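Local coordinates for putative sporulation-specific glycosylase ydhD (Bacillus subtilis subsp. subtilis str. 168, PDB 3CZ8), which probably hydrolyses glycosidic bonds of a polysaccharide in connection with sporulation, through the family 18 glycosyl hydrolase domain held in this chain, and may bind chitin, at residues 11-16 and 304-309; 33-38 and 68-73; 204-209 and 296-301. The protein carries 1 engineered substitution. All blocks are in the same frame, centred on the assembly; numbering follows the deposited sequence.

In the fold
Contacts 1 and 2 are buried and belong to one barrel sheet. Strands 9-17 and 35-42 are neighbours in that sheet, so the two contacts touch, through Phe-13 with Ser-37 and Val-15 with Ser-34. Contact 1 joins the first strand to the last one in antiparallel fashion and adds aromatic packing near the predicted proton donor. Contact 2 is parallel and relies on backbone bonds, with small polar side chains on one face. Contact 3 lies farther out and is only partly buried. It sets a helix against the end of another by apolar packing around one tyrosine. Residues 296-301 run almost directly into 304-309, which links contact 3 to contact 1 along the chain.

Contact 1: residues 11-16 and 304-309; sequences LSFYVL and GAWQLT
Leu-11 to Val-15 pair in turn with Leu-308 to Gly-304 as antiparallel strands, their N-to-C directions 140° apart. Ser-12 with Gln-307 and Tyr-14 with Ala-305 are the hydrogen-bonded pairs. The shortest of their four backbone bonds runs from Tyr-14 N to Ala-305 O, 2.8 Å. On the face with Leu-11, Phe-13 and Trp-306, the two rings form a T-shaped (edge-to-face) pair, planes at 69°. Phe-13 CG is anti to the backbone N (chi1 -173°). Phe-13 CD2 stands over the centre of the six-membered ring of the Trp-306 indole, 3.7 Å from Trp-306 CE2. Phe-13 CZ comes 3.5 Å from Gly-304 CA. Gly-304 has no side chain, which leaves room for the ring tip. Leu-11 CD2 meets Trp-306 CZ3 at 3.7 Å. On the other face Gln-307 NE2 donates to Ser-12 OG at 3.0 Å, and OE1 lies over the Tyr-14 ring toward its rim. Tyr-14 OH is hydrogen-bonded to OE1 of Glu-248 of the second subunit. The Trp-306 side chain is about 7 Å from that of Glu-120, the predicted proton donor. Strand 35-42 flanks 9-17 and strand 217-220 flanks 302-310, so this pairing closes the barrel.

Contact 2: residues 33-38 and 68-73; sequences SSSISI and TPLATI. With GOL (glycerol), chain C.
Leu-70 pairs with Ser-37 and also touches Ser-35, where strands 35-38 and 68-73 run parallel, 31° apart. Leu-70 CB sits 3.7 Å from Ile-36 O. Leu-70 CG is anti to its own carbonyl carbon (chi1 -52°) and lies 4.0 Å from Ser-35 CB. The branch CD1 does most of the touching. It meets both serines, 3.7 Å from Ser-35 CB and 3.6 Å from Ser-37 OG. That hydroxyl has its polar partner outside the contact, in Thr-116 OG1 of strand 114-118, a strand that Leu-70 also packs on.

The backbone ties the strands together. Five N-H groups bond across, alternating from strand to strand between Ser-34 and Thr-72. The shortest bond joins Leu-70 N to Ile-36 O, 2.7 Å at an N-H...O angle of 172°. Ile-38 O takes the N-H of Thr-72 and also a weak bond from Thr-72 OG1, at 3.1 Å. At the other end a glycerol, probably from the crystallisation liquor, sits beside Ser-35 and Thr-68. Ser-35 OG and glycerol O1 are hydrogen-bonded at 2.9 Å. Thr-68 OG1 and glycerol O3 make only a weak bond.

On the opposite face Ile-36 and Pro-69 pack on helix 56-64, which joins the two strands in a beta-alpha-beta unit of the TIM barrel. The chemistry is therefore split. The side chains turned to the helix, Ile-36 and Pro-69, are apolar. The Ser-35, Ser-37 and Thr-68 face mixes hydroxyls with one leucine. The side chain of Thr-72 packs on Thr-116 and Asp-118 and is about 8 Å from that of Glu-120, the predicted proton donor. Main-chain bonds, which do not depend on these side chains, carry the pairing itself.

Contact 3: residues 204-209 and 296-301; sequences TIEFTI and REYRLQ
Tyr-298 lies against Ile-205, Glu-206 and Ile-209 and carries most of this contact. Its CG is anti to its carbonyl carbon (chi1 -78°). Ile-205 CG2 stands over one face of its ring in a CH-pi contact. The methyl is 3.7 Å from the ring centroid and 18° off the normal. It leans toward the rim, with Tyr-298 CG as its closest atom at 3.5 Å. Ile-209 CD1 reaches CD2 of the same ring at 3.6 Å, and the two side chains cross at about a right angle. At the tip, Tyr-298 OH donates a weak hydrogen bond to Glu-206 OE2, 3.0 Å away. The carboxylate plane is turned 66° from the ring.

Leu-300 adds the second apolar patch. Its CD2 meets Ile-205 CD1 at 3.8 Å, and its CD1 meets Ile-209 CG2 at 4.0 Å. The two isoleucines thus touch both Tyr-298 and Leu-300. An alanine in place of Tyr-298 would probably open a gap beside Ile-205 CG2 and Ile-209 CD1 and leave the Glu-206 carboxylate without its weak bond from the hydroxyl.

Next come the backbone features around Tyr-298 and Leu-300. Tyr-298 is the first residue to leave the helix that ends at Glu-297. Arg-299, with positive phi, is the C-prime residue of a Schellman motif. In it Leu-300 N bonds Val-295 O, and a weak bond joins Arg-299 N to Arg-296 O. Tyr-298 and Leu-300, on either side of Arg-299, both point CB toward residues 204-209. Nearby, Glu-297 forms a salt bridge with Arg-202, a second tie between helices 285-297 and 198-208.

Beneath the contact, Ile-205 and Leu-300 pack on Ile-219 of strand 217-220. This is the outer layer of a TIM barrel, away from the predicted catalytic residue, where helices pack side by side around the strands.

Contact 1: residues 11-16 and 304-309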
loop_
_atom_site.group_PDB
_atom_site.type_symbol
_atom_site.label_atom_id
_atom_site.label_comp_id
_atom_site.label_asym_id
_atom_site.label_seq_id
_atom_site.Cartn_x
_atom_site.Cartn_y
_atom_site.Cartn_z
ATOM N N LEU A 11 6.088 -1.318 -5.084
ATOM C CA LEU A 11 4.868 -1.565 -5.840
ATOM C C LEU A 11 5.094 -2.652 -6.885
ATOM O O LEU A 11 6.102 -2.658 -7.588
ATOM C CB LEU A 11 4.358 -0.280 -6.507
ATOM C CG LEU A 11 3.000 -0.337 -7.219
ATOM C CD1 LEU A 11 1.848 -0.444 -6.215
ATOM C CD2 LEU A 11 2.810 0.869 -8.123
ATOM N N SER A 12 4.147 -3.578 -6.965
ATOM C CA SER A 12 4.142 -4.553 -8.032
ATOM C C SER A 12 2.728 -4.868 -8.509
ATOM O O SER A 12 1.770 -4.803 -7.735
ATOM C CB SER A 12 4.896 -5.822 -7.619
ATOM O OG SER A 12 4.178 -6.569 -6.663
ATOM N N PHE A 13 2.618 -5.184 -9.797
ATOM C CA PHE A 13 1.362 -5.562 -10.435
ATOM C C PHE A 13 1.307 -7.080 -10.621
ATOM O O PHE A 13 2.218 -7.680 -11.195
ATOM C CB PHE A 13 1.244 -4.846 -11.784
ATOM C CG PHE A 13 -0.083 -5.031 -12.469
ATOM C CD1 PHE A 13 -0.216 -5.946 -13.514
ATOM C CD2 PHE A 13 -1.194 -4.279 -12.084
ATOM C CE1 PHE A 13 -1.435 -6.114 -14.167
ATOM C CE2 PHE A 13 -2.420 -4.435 -12.734
ATOM C CZ PHE A 13 -2.538 -5.356 -13.776
ATOM N N TYR A 14 0.244 -7.705 -10.131
ATOM C CA TYR A 14 0.182 -9.161 -10.152
ATOM C C TYR A 14 -1.078 -9.703 -10.796
ATOM O O TYR A 14 -2.128 -9.059 -10.782
ATOM C CB TYR A 14 0.449 -9.763 -8.756
ATOM C CG TYR A 14 -0.741 -9.811 -7.820
ATOM C CD1 TYR A 14 -1.396 -11.013 -7.569
ATOM C CD2 TYR A 14 -1.199 -8.664 -7.171
ATOM C CE1 TYR A 14 -2.474 -11.076 -6.708
ATOM C CE2 TYR A 14 -2.294 -8.718 -6.302
ATOM C CZ TYR A 14 -2.927 -9.927 -6.082
ATOM O OH TYR A 14 -4.005 -10.006 -5.232
ATOM N N VAL A 15 -0.958 -10.896 -11.367
ATOM C CA VAL A 15 -2.002 -11.466 -12.207
ATOM C C VAL A 15 -2.819 -12.518 -11.453
ATOM O O VAL A 15 -2.260 -13.449 -10.869
ATOM C CB VAL A 15 -1.386 -12.021 -13.524
ATOM C CG1 VAL A 15 -2.398 -12.785 -14.338
ATOM C CG2 VAL A 15 -0.817 -10.875 -14.360
ATOM N N LEU A 16 -4.140 -12.333 -11.453
ATOM C CA LEU A 16 -5.093 -13.248 -10.817
ATOM C C LEU A 16 -5.895 -13.939 -11.906
ATOM O O LEU A 16 -6.889 -13.387 -12.389
ATOM C CB LEU A 16 -6.054 -12.475 -9.903
ATOM C CG LEU A 16 -5.451 -11.799 -8.672
ATOM C CD1 LEU A 16 -6.077 -10.445 -8.448
ATOM C CD2 LEU A 16 -5.594 -12.685 -7.440
ATOM N N GLY A 304 -6.015 -8.241 -13.108
ATOM C CA GLY A 304 -4.724 -7.784 -12.579
ATOM C C GLY A 304 -4.914 -6.811 -11.426
ATOM O O GLY A 304 -5.839 -6.000 -11.444
ATOM N N ALA A 305 -4.045 -6.886 -10.418
ATOM C CA ALA A 305 -4.184 -6.050 -9.217
ATOM C C ALA A 305 -2.844 -5.654 -8.602
ATOM O O ALA A 305 -1.783 -6.018 -9.115
ATOM C CB ALA A 305 -5.065 -6.736 -8.188
ATOM N N TRP A 306 -2.899 -4.909 -7.499
ATOM C CA TRP A 306 -1.700 -4.293 -6.924
ATOM C C TRP A 306 -1.348 -4.812 -5.536
ATOM O O TRP A 306 -2.227 -5.107 -4.729
ATOM C CB TRP A 306 -1.876 -2.776 -6.862
ATOM C CG TRP A 306 -2.236 -2.159 -8.177
ATOM C CD1 TRP A 306 -3.498 -1.926 -8.663
ATOM C CD2 TRP A 306 -1.327 -1.691 -9.179
ATOM N NE1 TRP A 306 -3.423 -1.341 -9.904
ATOM C CE2 TRP A 306 -2.103 -1.188 -10.246
ATOM C CE3 TRP A 306 0.073 -1.645 -9.278
ATOM C CZ2 TRP A 306 -1.528 -0.644 -11.398
ATOM C CZ3 TRP A 306 0.641 -1.110 -10.424
ATOM C CH2 TRP A 306 -0.161 -0.614 -11.471
ATOM N N GLN A 307 -0.051 -4.912 -5.268
ATOM C CA GLN A 307 0.439 -5.255 -3.934
ATOM C C GLN A 307 1.623 -4.371 -3.551
ATOM O O GLN A 307 2.398 -3.938 -4.413
ATOM C CB GLN A 307 0.802 -6.743 -3.839
ATOM C CG GLN A 307 1.548 -7.277 -5.044
ATOM C CD GLN A 307 1.967 -8.732 -4.915
ATOM O OE1 GLN A 307 1.346 -9.518 -4.198
ATOM N NE2 GLN A 307 3.024 -9.100 -5.631
ATOM N N LEU A 308 1.737 -4.088 -2.259
ATOM C CA LEU A 308 2.854 -3.324 -1.716
ATOM C C LEU A 308 3.630 -4.200 -0.754
ATOM O O LEU A 308 3.053 -4.757 0.182
ATOM C CB LEU A 308 2.367 -2.070 -0.984
ATOM C CG LEU A 308 2.042 -0.767 -1.731
ATOM C CD1 LEU A 308 3.215 -0.291 -2.599
ATOM C CD2 LEU A 308 0.734 -0.842 -2.539
ATOM N N THR A 309 4.933 -4.325 -0.986
ATOM C CA THR A 309 5.782 -5.156 -0.140
ATOM C C THR A 309 6.892 -4.329 0.505
ATOM O O THR A 309 7.763 -3.787 -0.182
ATOM C CB THR A 309 6.345 -6.373 -0.917
ATOM O OG1 THR A 309 5.254 -7.195 -1.354
ATOM C CG2 THR A 309 7.273 -7.208 -0.041
HETATM O O HOH W 1 5.420 -5.470 -4.312
#

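Contact 2: residues 33-38 and 68-73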
loop_
_atom_site.group_PDB
_atom_site.type_symbol
_atom_site.label_atom_id
_atom_site.label_comp_id
_atom_site.label_asym_id
_atom_site.label_seq_id
_atom_site.Cartn_x
_atom_site.Cartn_y
_atom_site.Cartn_z
ATOM N N SER A 33 1.331 -19.676 -14.250
ATOM C CA SER A 33 -0.026 -19.173 -14.411
ATOM C C SER A 33 -0.200 -17.740 -13.884
ATOM O O SER A 33 -1.282 -17.148 -14.005
ATOM C CB SER A 33 -0.989 -20.133 -13.707
ATOM O OG SER A 33 -2.308 -19.630 -13.673
ATOM N N SER A 34 0.862 -17.185 -13.306
ATOM C CA SER A 34 0.807 -15.842 -12.738
ATOM C C SER A 34 2.111 -15.093 -12.948
ATOM O O SER A 34 3.119 -15.677 -13.344
ATOM C CB SER A 34 0.459 -15.905 -11.247
ATOM O OG SER A 34 0.183 -14.613 -10.732
ATOM N N SER A 35 2.082 -13.789 -12.695
ATOM C CA SER A 35 3.281 -12.974 -12.799
ATOM C C SER A 35 3.260 -11.832 -11.797
ATOM O O SER A 35 2.211 -11.489 -11.259
ATOM C CB SER A 35 3.486 -12.453 -14.230
ATOM O OG SER A 35 2.355 -11.735 -14.688
ATOM N N ILE A 36 4.438 -11.275 -11.532
ATOM C CA ILE A 36 4.586 -10.084 -10.712
ATOM C C ILE A 36 5.455 -9.126 -11.515
ATOM O O ILE A 36 6.566 -9.482 -11.909
ATOM C CB ILE A 36 5.236 -10.415 -9.335
ATOM C CG1 ILE A 36 4.200 -11.022 -8.389
ATOM C CG2 ILE A 36 5.863 -9.184 -8.692
ATOM C CD1 ILE A 36 4.798 -11.717 -7.182
ATOM N N SER A 37 4.932 -7.931 -11.790
ATOM C CA SER A 37 5.711 -6.910 -12.472
ATOM C C SER A 37 6.246 -5.923 -11.447
ATOM O O SER A 37 5.492 -5.123 -10.889
ATOM C CB SER A 37 4.878 -6.206 -13.547
ATOM O OG SER A 37 4.128 -7.145 -14.302
ATOM N N ILE A 38 7.538 -5.957 -11.231
ATOM C CA ILE A 38 8.186 -5.125 -10.259
ATOM C C ILE A 38 8.470 -3.726 -10.758
ATOM O O ILE A 38 9.115 -3.565 -11.733
ATOM C CB ILE A 38 9.468 -5.766 -9.750
ATOM C CG1 ILE A 38 9.183 -7.106 -9.130
ATOM C CG2 ILE A 38 10.119 -4.908 -8.747
ATOM C CD1 ILE A 38 10.296 -7.949 -9.086
ATOM N N THR A 68 6.043 -15.860 -12.387
ATOM C CA THR A 68 7.053 -15.199 -13.234
ATOM C C THR A 68 7.360 -13.764 -12.784
ATOM O O THR A 68 6.466 -12.925 -12.761
ATOM C CB THR A 68 6.627 -15.156 -14.728
ATOM O OG1 THR A 68 6.124 -16.432 -15.136
ATOM C CG2 THR A 68 7.800 -14.769 -15.617
ATOM N N PRO A 69 8.625 -13.475 -12.425
ATOM C CA PRO A 69 8.985 -12.082 -12.174
ATOM C C PRO A 69 9.229 -11.294 -13.465
ATOM O O PRO A 69 10.050 -11.687 -14.304
ATOM C CB PRO A 69 10.268 -12.189 -11.348
ATOM C CG PRO A 69 10.872 -13.487 -11.737
ATOM C CD PRO A 69 9.759 -14.392 -12.199
ATOM N N LEU A 70 8.515 -10.185 -13.614
ATOM C CA LEU A 70 8.673 -9.316 -14.772
ATOM C C LEU A 70 9.267 -7.984 -14.351
ATOM O O LEU A 70 8.924 -7.457 -13.301
ATOM C CB LEU A 70 7.325 -9.105 -15.479
ATOM C CG LEU A 70 6.494 -10.334 -15.881
ATOM C CD1 LEU A 70 5.119 -9.922 -16.401
ATOM C CD2 LEU A 70 7.201 -11.179 -16.918
ATOM N N ALA A 71 10.176 -7.460 -15.166
ATOM C CA ALA A 71 10.741 -6.132 -14.952
ATOM C C ALA A 71 9.842 -5.077 -15.578
ATOM O O ALA A 71 9.513 -5.159 -16.761
ATOM C CB ALA A 71 12.131 -6.046 -15.563
ATOM N N THR A 72 9.448 -4.075 -14.801
ATOM C CA THR A 72 8.661 -2.984 -15.359
ATOM C C THR A 72 9.586 -1.891 -15.879
ATOM O O THR A 72 10.452 -1.397 -15.157
ATOM C CB THR A 72 7.645 -2.417 -14.353
ATOM O OG1 THR A 72 6.873 -3.492 -13.818
ATOM C CG2 THR A 72 6.706 -1.428 -15.022
ATOM N N ILE A 73 9.386 -1.536 -17.143
ATOM C CA ILE A 73 10.171 -0.518 -17.812
ATOM C C ILE A 73 9.252 0.671 -18.083
ATOM O O ILE A 73 8.215 0.523 -18.735
ATOM C CB ILE A 73 10.794 -1.055 -19.145
ATOM C CG1 ILE A 73 11.319 -2.492 -18.992
ATOM C CG2 ILE A 73 11.873 -0.107 -19.672
ATOM C CD1 ILE A 73 12.488 -2.677 -18.007
HETATM C C1 GOL C . 1.239 -13.766 -17.217
HETATM O O1 GOL C . 0.710 -13.796 -15.909
HETATM C C2 GOL C . 1.225 -15.178 -17.787
HETATM O O2 GOL C . -0.091 -15.681 -17.697
HETATM C C3 GOL C . 2.169 -16.084 -16.999
HETATM O O3 GOL C . 3.514 -15.689 -17.153
#

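Contact 3: residues 204-209 and 296-301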
loop_
_atom_site.group_PDB
_atom_site.type_symbol
_atom_site.label_atom_id
_atom_site.label_comp_id
_atom_site.label_asym_id
_atom_site.label_seq_id
_atom_site.Cartn_x
_atom_site.Cartn_y
_atom_site.Cartn_z
ATOM N N THR A 204 -14.828 -1.107 -23.066
ATOM C CA THR A 204 -13.383 -1.321 -23.230
ATOM C C THR A 204 -13.098 -2.735 -23.727
ATOM O O THR A 204 -12.350 -2.913 -24.691
ATOM C CB THR A 204 -12.612 -1.056 -21.909
ATOM O OG1 THR A 204 -12.849 0.291 -21.484
ATOM C CG2 THR A 204 -11.108 -1.262 -22.089
ATOM N N ILE A 205 -13.718 -3.724 -23.079
ATOM C CA ILE A 205 -13.581 -5.130 -23.463
ATOM C C ILE A 205 -14.067 -5.355 -24.905
ATOM O O ILE A 205 -13.349 -5.946 -25.716
ATOM C CB ILE A 205 -14.313 -6.068 -22.463
ATOM C CG1 ILE A 205 -13.556 -6.128 -21.128
ATOM C CG2 ILE A 205 -14.430 -7.488 -23.016
ATOM C CD1 ILE A 205 -14.360 -6.741 -19.990
ATOM N N GLU A 206 -15.252 -4.822 -25.217
ATOM C CA GLU A 206 -15.898 -4.971 -26.525
ATOM C C GLU A 206 -15.034 -4.420 -27.658
ATOM O O GLU A 206 -14.954 -5.018 -28.733
ATOM C CB GLU A 206 -17.263 -4.271 -26.519
ATOM C CG GLU A 206 -18.383 -5.048 -27.208
ATOM C CD GLU A 206 -19.178 -5.909 -26.241
ATOM O OE1 GLU A 206 -19.781 -5.354 -25.297
ATOM O OE2 GLU A 206 -19.213 -7.140 -26.431
ATOM N N PHE A 207 -14.385 -3.287 -27.393
ATOM C CA PHE A 207 -13.433 -2.671 -28.311
ATOM C C PHE A 207 -12.149 -3.501 -28.451
ATOM O O PHE A 207 -11.570 -3.574 -29.538
ATOM C CB PHE A 207 -13.119 -1.249 -27.830
ATOM C CG PHE A 207 -12.060 -0.537 -28.629
ATOM C CD1 PHE A 207 -12.363 0.034 -29.863
ATOM C CD2 PHE A 207 -10.766 -0.399 -28.127
ATOM C CE1 PHE A 207 -11.391 0.705 -30.599
ATOM C CE2 PHE A 207 -9.789 0.273 -28.851
ATOM C CZ PHE A 207 -10.104 0.830 -30.091
ATOM N N THR A 208 -11.722 -4.130 -27.356
ATOM C CA THR A 208 -10.477 -4.904 -27.332
ATOM C C THR A 208 -10.588 -6.307 -27.956
ATOM O O THR A 208 -9.685 -6.748 -28.665
ATOM C CB THR A 208 -9.910 -5.021 -25.894
ATOM O OG1 THR A 208 -10.020 -3.757 -25.233
ATOM C CG2 THR A 208 -8.450 -5.413 -25.931
ATOM N N ILE A 209 -11.693 -7.003 -27.697
ATOM C CA ILE A 209 -11.895 -8.367 -28.207
ATOM C C ILE A 209 -12.158 -8.421 -29.722
ATOM O O ILE A 209 -12.177 -9.499 -30.321
ATOM C CB ILE A 209 -13.027 -9.112 -27.451
ATOM C CG1 ILE A 209 -14.373 -8.416 -27.684
ATOM C CG2 ILE A 209 -12.670 -9.260 -25.966
ATOM C CD1 ILE A 209 -15.537 -9.021 -26.955
ATOM N N ARG A 296 -14.782 -13.413 -16.745
ATOM C CA ARG A 296 -15.248 -14.775 -16.991
ATOM C C ARG A 296 -16.283 -14.841 -18.113
ATOM O O ARG A 296 -16.261 -15.773 -18.915
ATOM C CB ARG A 296 -15.811 -15.393 -15.709
ATOM C CG ARG A 296 -14.750 -15.760 -14.685
ATOM C CD ARG A 296 -15.371 -16.209 -13.372
ATOM N NE ARG A 296 -15.751 -17.619 -13.401
ATOM C CZ ARG A 296 -16.315 -18.270 -12.387
ATOM N NH1 ARG A 296 -16.580 -17.645 -11.246
ATOM N NH2 ARG A 296 -16.619 -19.554 -12.519
ATOM N N GLU A 297 -17.171 -13.845 -18.155
ATOM C CA GLU A 297 -18.186 -13.693 -19.204
ATOM C C GLU A 297 -17.571 -13.614 -20.610
ATOM O O GLU A 297 -18.095 -14.202 -21.555
ATOM C CB GLU A 297 -19.043 -12.446 -18.935
ATOM C CG GLU A 297 -20.209 -12.232 -19.912
ATOM C CD GLU A 297 -20.843 -10.842 -19.826
ATOM O OE1 GLU A 297 -21.447 -10.408 -20.833
ATOM O OE2 GLU A 297 -20.750 -10.183 -18.768
ATOM N N TYR A 298 -16.458 -12.898 -20.738
ATOM C CA TYR A 298 -15.828 -12.689 -22.034
ATOM C C TYR A 298 -14.642 -13.611 -22.294
ATOM O O TYR A 298 -13.892 -13.386 -23.253
ATOM C CB TYR A 298 -15.401 -11.231 -22.182
ATOM C CG TYR A 298 -16.532 -10.295 -22.507
ATOM C CD1 TYR A 298 -17.215 -9.612 -21.505
ATOM C CD2 TYR A 298 -16.917 -10.081 -23.827
ATOM C CE1 TYR A 298 -18.256 -8.738 -21.813
ATOM C CE2 TYR A 298 -17.949 -9.209 -24.144
ATOM C CZ TYR A 298 -18.613 -8.542 -23.137
ATOM O OH TYR A 298 -19.635 -7.683 -23.468
ATOM N N ARG A 299 -14.499 -14.635 -21.441
ATOM C CA ARG A 299 -13.414 -15.622 -21.531
ATOM C C ARG A 299 -12.020 -14.985 -21.593
ATOM O O ARG A 299 -11.135 -15.451 -22.324
ATOM C CB ARG A 299 -13.640 -16.587 -22.705
ATOM C CG ARG A 299 -14.507 -17.791 -22.380
ATOM C CD ARG A 299 -14.662 -18.692 -23.600
ATOM N NE ARG A 299 -14.424 -20.095 -23.269
ATOM C CZ ARG A 299 -13.235 -20.691 -23.337
ATOM N NH1 ARG A 299 -13.116 -21.970 -23.010
ATOM N NH2 ARG A 299 -12.161 -20.013 -23.732
ATOM N N LEU A 300 -11.825 -13.922 -20.816
ATOM C CA LEU A 300 -10.550 -13.203 -20.767
ATOM C C LEU A 300 -9.534 -13.948 -19.904
ATOM O O LEU A 300 -9.902 -14.851 -19.156
ATOM C CB LEU A 300 -10.780 -11.784 -20.244
ATOM C CG LEU A 300 -11.001 -10.629 -21.230
ATOM C CD1 LEU A 300 -11.566 -11.022 -22.603
ATOM C CD2 LEU A 300 -11.834 -9.540 -20.582
ATOM N N GLN A 301 -8.262 -13.561 -20.003
ATOM C CA GLN A 301 -7.172 -14.261 -19.313
ATOM C C GLN A 301 -7.182 -14.124 -17.794
ATOM O O GLN A 301 -7.050 -15.125 -17.085
ATOM C CB GLN A 301 -5.809 -13.818 -19.858
ATOM C CG GLN A 301 -4.577 -14.410 -19.149
ATOM C CD GLN A 301 -4.396 -15.919 -19.367
ATOM O OE1 GLN A 301 -3.884 -16.616 -18.495
ATOM N NE2 GLN A 301 -4.800 -16.417 -20.532
#